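Local coordinates for protein terminal uridylyltransferase 1 (Trypanosoma brucei, PDB 5HZD) that adds uridines from UTP to the 3'-hydroxyl of guide RNAs, ribosomal RNAs and some mRNAs during mitochondrial RNA editing, at residues S7-C11 with H25-H30; V330-F334 with K483-V487; Y337-M342 with I465-Y469. The contacts are given in a common frame with arbitrary orientation. Where two conformers were deposited one is given. Numbering follows the deposited sequence.

The three contacts form a row from the N-terminal zinc finger (contact 1), over helix 481-497 (contact 2), to helix 336-349 and the nucleotide recognition motif (contact 3). Centres of contacts 1 and 2 lie about 14 Å apart, those of 2 and 3 about 15 Å, and those of 1 and 3 about 27 Å. Contact 1 is complete before contact 2 opens, and contact 3 is nested inside the loop that contact 2 closes. Helix 481-497 touches the finger through L485 CD1 and A26 CB (3.9 Å), while F334 CE1 meets I465 CD1 at 3.4 Å, leading on to the UTP site. Such continuity fits the need for the finger in proper folding of the catalytic domain.

Contact 1 (S7-C11 with H25-H30); sequences SCDAC and HAEEHH. With ZN (zinc ion), chain B.
The segment 7-11 starts extended at S7, the end of strand 6-7, and turns back in a tight loop facing helix residues 25-30; the nearest CA pairs are C8 with A26 and A10 with H30, both 7.4 Å. C8 (phi/psi -71/144) takes the t rotamer, which brings its SG to 2.3 Å from ZN. D9 (-98/5, chi1 p) does not bind the metal; its OD1 hydrogen-bonds T482 OG1 of helix 481-497. A10 (-121/-10) sends its backbone N back to C8 SG (3.3 Å, 157°), an N-H...S bond that steadies the thiolate. Its small methyl fits flat over the H30 imidazole, with CB 3.4 Å from the ring centroid and 7° off the normal, a CH-pi contact. C11 (-144/156) is extended again, and rotamer p places its SG 2.4 Å from ZN. The helix supplies the other two ligands: H25 (t) with NE2 at 2.1 Å and H30 (m) with NE2 at 2.2 Å from ZN, five residues apart. Backbone bonds H29 N to H25 O and H30 N to A26 O, each 2.9 Å, keep the helix wound beneath them. Two thiolates from a CxxC loop and two helical imidazoles around one zinc make an atypical C2H2 zinc finger.

Contact 2 (V330-F334 with K483-V487); sequences VNGYF and KSLRV
Segment 330-334 is an irregular turn that comes off a 3-10 residue at V330, and segment 483-487 is regular helix, with V487 N bonded to K483 O at 3.1 Å. Their closest CA pair is Y333 with K483, 7.9 Å apart. The turn depends on G332 at phi/psi 93/3, where a CB would jam against the preceding carbonyl O and would also lie 2.9 Å from K483 NZ. Beyond it Y333 (-85/-162) and F334 (-80/160) are extended. The helix presents K483, R486 and V487, spaced i, i+3 and i+4, and the contact buries 283 Å² in all. K483, m at chi1 and t from there on, is a straight arm whose NZ donates to N331 O at 2.6 Å; a long, charged side chain suits this span to a backbone carbonyl. Its aliphatic part runs over the Y333 ring, CD lying 4.3 Å from the centroid and 26° off the normal, a CH-pi contact. The ring, m at chi1, carries its OH to R486 NE, which gives it a weak hydrogen bond (3.1 Å, 126°); R486 NH1 is held by L33 O, just past the zinc-binding helix. V487 (t) spreads both methyls between ring edges: CG2 is 4.0 Å from Y333 CD1, and CG1 4.4 Å from F334 CE2. The contact ties the loop before helix 336-349, whose first residues S336 and Y337 bind UTP, to helix 481-497, which the zinc finger also touches, while F334 reaches I465 and I479.

Contact 3 (Y337-M342 with I465-Y469); sequences YAINIM and IEDPY
Y337, a UTP-binding residue, packs its ring and hydroxyl against P468, in the first half of the nucleotide recognition motif assigned to residues 465-474: the Y337 OH is 3.3 Å from P468 CG, and its CE2 is 3.9 Å from P468 CD. The t rotamer turns the ring off helix 336-349 toward the motif. Residues 337-342 are plain alpha-helix, with I341 N bonded to Y337 O (3.0 Å) and M342 N to A338 O (2.9 Å). Segment 465-469 is extended from I465 (phi/psi -132/119) through D467 (-69/130), then bends at P468 (-59/-37); A338 and I465 are the closest CA pair, at 7.0 Å. Apolar residues fill the interface. I465, in rotamer m,t, puts CD1 4.1 Å from A338 CB and 3.6 Å from M342 CG, the small alanine letting the isoleucine approach the helix. I341, also m,t, touches I465 and P468, CG2 to I465 CG2 at 3.7 Å and CD1 to P468 CD at 3.6 Å. E466 points its CB away from the helix and is claimed by R421 and S418. Y469 swings to helix 292-304, against N296 of the UTP site, and P358 O binds its OH. D467 (t) shapes the bend: its OD1 accepts from Y469 N (3.0 Å, 144°), an Asx turn, and from E470 N. Its OD2 sits at the edge of the Y337 ring, 3.8 Å from CE2. A water 2.8 Å from Y337 OH completes the link by donating to D467 OD1 at 2.7 Å.

Contact 1 (S7-C11 with H25-H30)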
loop_
_atom_site.group_PDB
_atom_site.type_symbol
_atom_site.label_atom_id
_atom_site.label_comp_id
_atom_site.label_asym_id
_atom_site.label_seq_id
_atom_site.Cartn_x
_atom_site.Cartn_y
_atom_site.Cartn_z
ATOM N N SER A 7 5.565 11.889 31.009
ATOM C CA SER A 7 6.057 13.196 30.607
ATOM C C SER A 7 5.198 13.737 29.470
ATOM O O SER A 7 4.690 12.993 28.622
ATOM C CB SER A 7 7.532 13.144 30.186
ATOM O OG SER A 7 7.717 12.415 28.980
ATOM N N CYS A 8 5.048 15.062 29.486
ATOM C CA CYS A 8 4.331 15.793 28.436
ATOM C C CYS A 8 5.126 15.820 27.133
ATOM O O CYS A 8 6.363 15.873 27.153
ATOM C CB CYS A 8 4.064 17.213 28.928
ATOM S SG CYS A 8 2.983 18.083 27.768
ATOM N N ASP A 9 4.423 15.748 25.991
ATOM C CA ASP A 9 5.059 15.825 24.671
ATOM C C ASP A 9 4.990 17.236 24.064
ATOM O O ASP A 9 5.413 17.433 22.926
ATOM C CB ASP A 9 4.431 14.820 23.694
ATOM C CG ASP A 9 2.979 15.139 23.377
ATOM O OD1 ASP A 9 2.333 15.836 24.203
ATOM O OD2 ASP A 9 2.502 14.683 22.310
ATOM N N ALA A 10 4.468 18.197 24.818
ATOM C CA ALA A 10 4.212 19.547 24.288
ATOM C C ALA A 10 4.964 20.626 25.044
ATOM O O ALA A 10 4.971 21.792 24.653
ATOM C CB ALA A 10 2.719 19.857 24.303
ATOM N N CYS A 11 5.568 20.258 26.165
ATOM C CA CYS A 11 6.501 21.158 26.818
ATOM C C CYS A 11 7.607 20.306 27.413
ATOM O O CYS A 11 7.409 19.118 27.649
ATOM C CB CYS A 11 5.806 22.032 27.847
ATOM S SG CYS A 11 5.152 21.177 29.240
ATOM N N HIS A 25 -2.959 17.723 32.766
ATOM C CA HIS A 25 -2.006 18.736 32.338
ATOM C C HIS A 25 -2.207 19.060 30.858
ATOM O O HIS A 25 -2.151 20.224 30.445
ATOM C CB HIS A 25 -0.574 18.253 32.562
ATOM C CG HIS A 25 0.447 19.063 31.826
ATOM N ND1 HIS A 25 0.938 20.254 32.319
ATOM C CD2 HIS A 25 1.041 18.869 30.630
ATOM C CE1 HIS A 25 1.819 20.743 31.465
ATOM N NE2 HIS A 25 1.875 19.937 30.421
ATOM N N ALA A 26 -2.431 18.029 30.060
ATOM C CA ALA A 26 -2.629 18.220 28.607
ATOM C C ALA A 26 -3.832 19.134 28.293
ATOM O O ALA A 26 -3.707 20.071 27.510
ATOM C CB ALA A 26 -2.734 16.893 27.895
ATOM N N GLU A 27 -4.985 18.915 28.923
ATOM C CA GLU A 27 -6.132 19.802 28.722
ATOM C C GLU A 27 -5.911 21.198 29.300
ATOM O O GLU A 27 -6.214 22.213 28.661
ATOM C CB GLU A 27 -7.397 19.204 29.336
ATOM C CG GLU A 27 -8.548 20.202 29.430
ATOM C CD GLU A 27 -8.974 20.760 28.078
ATOM O OE1 GLU A 27 -8.867 20.047 27.059
ATOM O OE2 GLU A 27 -9.415 21.927 28.032
ATOM N N GLU A 28 -5.385 21.259 30.519
ATOM C CA GLU A 28 -5.227 22.552 31.190
ATOM C C GLU A 28 -4.157 23.478 30.577
ATOM O O GLU A 28 -4.331 24.698 30.527
ATOM C CB GLU A 28 -4.992 22.342 32.692
ATOM C CG GLU A 28 -6.158 21.597 33.370
ATOM C CD GLU A 28 -5.877 21.233 34.827
ATOM O OE1 GLU A 28 -6.838 20.877 35.545
ATOM O OE2 GLU A 28 -4.698 21.291 35.252
ATOM N N HIS A 29 -3.054 22.912 30.115
ATOM C CA HIS A 29 -1.964 23.726 29.590
ATOM C C HIS A 29 -1.855 23.706 28.070
ATOM O O HIS A 29 -1.221 24.585 27.471
ATOM C CB HIS A 29 -0.627 23.320 30.227
ATOM C CG HIS A 29 -0.480 23.767 31.649
ATOM N ND1 HIS A 29 -1.205 23.213 32.682
ATOM C CD2 HIS A 29 0.302 24.720 32.206
ATOM C CE1 HIS A 29 -0.878 23.810 33.816
ATOM N NE2 HIS A 29 0.037 24.725 33.556
ATOM N N HIS A 30 -2.467 22.716 27.433
ATOM C CA HIS A 30 -2.292 22.570 25.992
ATOM C C HIS A 30 -3.586 22.475 25.235
ATOM O O HIS A 30 -3.642 21.852 24.172
ATOM C CB HIS A 30 -1.407 21.375 25.667
ATOM C CG HIS A 30 -0.028 21.531 26.203
ATOM N ND1 HIS A 30 0.764 22.610 25.871
ATOM C CD2 HIS A 30 0.676 20.803 27.102
ATOM C CE1 HIS A 30 1.913 22.524 26.513
ATOM N NE2 HIS A 30 1.877 21.449 27.278
HETATM ZN ZN ZN B . 3.069 20.185 28.703
#

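Contact 2 (V330-F334 with K483-V487)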
loop_
_atom_site.group_PDB
_atom_site.type_symbol
_atom_site.label_atom_id
_atom_site.label_comp_id
_atom_site.label_asym_id
_atom_site.label_seq_id
_atom_site.Cartn_x
_atom_site.Cartn_y
_atom_site.Cartn_z
ATOM N N VAL A 330 4.610 10.948 8.522
ATOM C CA VAL A 330 5.741 11.891 8.464
ATOM C C VAL A 330 5.780 12.816 9.667
ATOM O O VAL A 330 6.844 13.310 10.037
ATOM C CB VAL A 330 5.826 12.733 7.158
ATOM C CG1 VAL A 330 6.066 11.834 5.949
ATOM C CG2 VAL A 330 4.597 13.631 6.972
ATOM N N ASN A 331 4.628 13.045 10.290
ATOM C CA ASN A 331 4.602 13.876 11.483
ATOM C C ASN A 331 4.338 13.076 12.736
ATOM O O ASN A 331 3.934 13.638 13.742
ATOM C CB ASN A 331 3.567 14.989 11.356
ATOM C CG ASN A 331 3.923 15.954 10.264
ATOM O OD1 ASN A 331 3.146 16.182 9.333
ATOM N ND2 ASN A 331 5.124 16.514 10.355
ATOM N N GLY A 332 4.546 11.767 12.652
ATOM C CA GLY A 332 4.558 10.919 13.839
ATOM C C GLY A 332 3.220 10.275 14.173
ATOM O O GLY A 332 3.082 9.581 15.200
ATOM N N TYR A 333 2.215 10.507 13.333
ATOM C CA TYR A 333 0.933 9.863 13.596
ATOM C C TYR A 333 0.965 8.469 12.980
ATOM O O TYR A 333 2.057 7.939 12.669
ATOM C CB TYR A 333 -0.240 10.699 13.097
ATOM C CG TYR A 333 -0.432 11.990 13.873
ATOM C CD1 TYR A 333 -1.232 12.026 15.008
ATOM C CD2 TYR A 333 0.194 13.159 13.461
ATOM C CE1 TYR A 333 -1.411 13.200 15.721
ATOM C CE2 TYR A 333 0.029 14.344 14.169
ATOM C CZ TYR A 333 -0.782 14.350 15.297
ATOM O OH TYR A 333 -0.950 15.527 16.011
ATOM N N PHE A 334 -0.201 7.858 12.785
ATOM C CA PHE A 334 -0.225 6.473 12.309
ATOM C C PHE A 334 -0.009 6.365 10.802
ATOM O O PHE A 334 -0.195 7.314 10.042
ATOM C CB PHE A 334 -1.578 5.848 12.629
ATOM C CG PHE A 334 -1.807 5.604 14.083
ATOM C CD1 PHE A 334 -0.928 4.832 14.829
ATOM C CD2 PHE A 334 -2.938 6.117 14.704
ATOM C CE1 PHE A 334 -1.150 4.595 16.184
ATOM C CE2 PHE A 334 -3.170 5.866 16.047
ATOM C CZ PHE A 334 -2.286 5.113 16.789
ATOM N N LYS A 483 -0.644 14.662 21.281
ATOM C CA LYS A 483 -0.973 14.087 19.987
ATOM C C LYS A 483 -2.078 13.034 20.163
ATOM O O LYS A 483 -2.961 12.899 19.308
ATOM C CB LYS A 483 0.271 13.474 19.318
ATOM C CG LYS A 483 1.236 14.496 18.740
ATOM C CD LYS A 483 2.188 13.857 17.727
ATOM C CE LYS A 483 3.170 14.891 17.201
ATOM N NZ LYS A 483 4.118 14.289 16.220
ATOM N N SER A 484 -2.040 12.290 21.268
ATOM C CA SER A 484 -3.005 11.189 21.455
ATOM C C SER A 484 -4.407 11.765 21.620
ATOM O O SER A 484 -5.388 11.162 21.180
ATOM C CB SER A 484 -2.656 10.293 22.665
ATOM O OG SER A 484 -2.956 10.924 23.901
ATOM N N LEU A 485 -4.496 12.949 22.214
ATOM C CA LEU A 485 -5.810 13.540 22.447
ATOM C C LEU A 485 -6.339 14.138 21.138
ATOM O O LEU A 485 -7.560 14.212 20.946
ATOM C CB LEU A 485 -5.752 14.568 23.572
ATOM C CG LEU A 485 -5.448 13.885 24.928
ATOM C CD1 LEU A 485 -5.515 14.889 26.072
ATOM C CD2 LEU A 485 -6.395 12.687 25.179
ATOM N N ARG A 486 -5.437 14.553 20.247
ATOM C CA ARG A 486 -5.844 14.896 18.876
ATOM C C ARG A 486 -6.459 13.688 18.173
ATOM O O ARG A 486 -7.469 13.814 17.474
ATOM C CB ARG A 486 -4.677 15.500 18.066
ATOM C CG ARG A 486 -4.252 16.868 18.607
ATOM C CD ARG A 486 -2.974 17.402 17.938
ATOM N NE ARG A 486 -3.172 17.586 16.501
ATOM C CZ ARG A 486 -3.680 18.694 15.970
ATOM N NH1 ARG A 486 -4.032 19.699 16.760
ATOM N NH2 ARG A 486 -3.840 18.797 14.653
ATOM N N VAL A 487 -5.875 12.512 18.359
ATOM C CA VAL A 487 -6.424 11.292 17.789
ATOM C C VAL A 487 -7.787 10.972 18.404
ATOM O O VAL A 487 -8.755 10.712 17.691
ATOM C CB VAL A 487 -5.472 10.097 17.984
ATOM C CG1 VAL A 487 -6.136 8.812 17.472
ATOM C CG2 VAL A 487 -4.172 10.353 17.205
#

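Contact 3 (Y337-M342 with I465-Y469)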
loop_
_atom_site.group_PDB
_atom_site.type_symbol
_atom_site.label_atom_id
_atom_site.label_comp_id
_atom_site.label_asym_id
_atom_site.label_seq_id
_atom_site.Cartn_x
_atom_site.Cartn_y
_atom_site.Cartn_z
ATOM N N TYR A 337 -1.123 1.284 7.348
ATOM C CA TYR A 337 -1.082 -0.066 7.889
ATOM C C TYR A 337 -1.635 -0.077 9.316
ATOM O O TYR A 337 -2.426 -0.964 9.649
ATOM C CB TYR A 337 0.369 -0.570 7.885
ATOM C CG TYR A 337 0.600 -2.023 8.262
ATOM C CD1 TYR A 337 -0.131 -3.047 7.686
ATOM C CD2 TYR A 337 1.644 -2.370 9.117
ATOM C CE1 TYR A 337 0.131 -4.397 8.002
ATOM C CE2 TYR A 337 1.923 -3.714 9.431
ATOM C CZ TYR A 337 1.163 -4.714 8.872
ATOM O OH TYR A 337 1.445 -6.042 9.189
ATOM N N ALA A 338 -1.242 0.889 10.139
ATOM C CA ALA A 338 -1.736 0.943 11.527
ATOM C C ALA A 338 -3.268 1.073 11.572
ATOM O O ALA A 338 -3.947 0.453 12.431
ATOM C CB ALA A 338 -1.097 2.088 12.270
ATOM N N ILE A 339 -3.823 1.887 10.674
ATOM C CA ILE A 339 -5.281 2.066 10.635
ATOM C C ILE A 339 -5.953 0.747 10.246
ATOM O O ILE A 339 -6.965 0.374 10.831
ATOM C CB ILE A 339 -5.702 3.195 9.672
ATOM C CG1 ILE A 339 -5.044 4.532 10.061
ATOM C CG2 ILE A 339 -7.255 3.400 9.695
ATOM C CD1 ILE A 339 -5.293 4.974 11.516
ATOM N N ASN A 340 -5.395 0.018 9.271
ATOM C CA ASN A 340 -5.975 -1.282 8.924
ATOM C C ASN A 340 -5.917 -2.248 10.111
ATOM O O ASN A 340 -6.852 -3.034 10.338
ATOM C CB ASN A 340 -5.244 -1.901 7.728
ATOM C CG ASN A 340 -5.771 -1.420 6.406
ATOM O OD1 ASN A 340 -6.970 -1.255 6.227
ATOM N ND2 ASN A 340 -4.867 -1.193 5.458
ATOM N N ILE A 341 -4.832 -2.188 10.900
ATOM C CA ILE A 341 -4.752 -3.046 12.072
ATOM C C ILE A 341 -5.822 -2.653 13.100
ATOM O O ILE A 341 -6.443 -3.536 13.710
ATOM C CB ILE A 341 -3.338 -3.060 12.674
ATOM C CG1 ILE A 341 -2.392 -3.744 11.678
ATOM C CG2 ILE A 341 -3.324 -3.788 14.041
ATOM C CD1 ILE A 341 -0.908 -3.438 11.923
ATOM N N MET A 342 -6.049 -1.354 13.297
ATOM C CA MET A 342 -7.126 -0.934 14.177
ATOM C C MET A 342 -8.461 -1.528 13.720
ATOM O O MET A 342 -9.230 -2.018 14.532
ATOM C CB MET A 342 -7.272 0.591 14.218
ATOM C CG MET A 342 -6.122 1.288 14.914
ATOM S SD MET A 342 -6.447 3.054 15.065
ATOM C CE MET A 342 -7.891 3.083 16.121
ATOM N N ILE A 465 -0.188 0.050 19.255
ATOM C CA ILE A 465 -0.608 -0.889 18.217
ATOM C C ILE A 465 0.632 -1.736 17.933
ATOM O O ILE A 465 1.692 -1.196 17.564
ATOM C CB ILE A 465 -1.022 -0.148 16.937
ATOM C CG1 ILE A 465 -2.217 0.762 17.224
ATOM C CG2 ILE A 465 -1.387 -1.154 15.867
ATOM C CD1 ILE A 465 -2.668 1.538 15.964
ATOM N N GLU A 466 0.525 -3.038 18.159
ATOM C CA GLU A 466 1.665 -3.931 17.971
ATOM C C GLU A 466 1.834 -4.250 16.482
ATOM O O GLU A 466 0.874 -4.664 15.804
ATOM C CB GLU A 466 1.457 -5.214 18.793
ATOM C CG GLU A 466 2.619 -6.240 18.655
ATOM C CD GLU A 466 2.574 -7.428 19.617
ATOM O OE1 GLU A 466 1.508 -7.794 20.174
ATOM O OE2 GLU A 466 3.653 -8.026 19.840
ATOM N N ASP A 467 3.044 -4.056 15.944
ATOM C CA ASP A 467 3.314 -4.482 14.567
ATOM C C ASP A 467 3.317 -6.016 14.503
ATOM O O ASP A 467 3.962 -6.692 15.322
ATOM C CB ASP A 467 4.675 -3.956 14.105
ATOM C CG ASP A 467 4.933 -4.242 12.654
ATOM O OD1 ASP A 467 5.267 -5.388 12.326
ATOM O OD2 ASP A 467 4.829 -3.319 11.842
ATOM N N PRO A 468 2.569 -6.593 13.543
ATOM C CA PRO A 468 2.440 -8.050 13.499
ATOM C C PRO A 468 3.759 -8.816 13.358
ATOM O O PRO A 468 3.897 -9.877 13.969
ATOM C CB PRO A 468 1.575 -8.266 12.254
ATOM C CG PRO A 468 0.681 -7.075 12.247
ATOM C CD PRO A 468 1.595 -5.930 12.662
ATOM N N TYR A 469 4.713 -8.284 12.593
ATOM C CA TYR A 469 5.941 -9.061 12.312
ATOM C C TYR A 469 7.230 -8.479 12.879
ATOM O O TYR A 469 8.254 -9.172 12.952
ATOM C CB TYR A 469 6.084 -9.323 10.807
ATOM C CG TYR A 469 4.940 -10.146 10.246
ATOM C CD1 TYR A 469 4.736 -11.475 10.649
ATOM C CD2 TYR A 469 4.058 -9.588 9.331
ATOM C CE1 TYR A 469 3.680 -12.224 10.154
ATOM C CE2 TYR A 469 3.003 -10.326 8.825
ATOM C CZ TYR A 469 2.820 -11.623 9.244
ATOM O OH TYR A 469 1.789 -12.350 8.732
HETATM O O HOH W 1 3.993 -6.382 10.171
#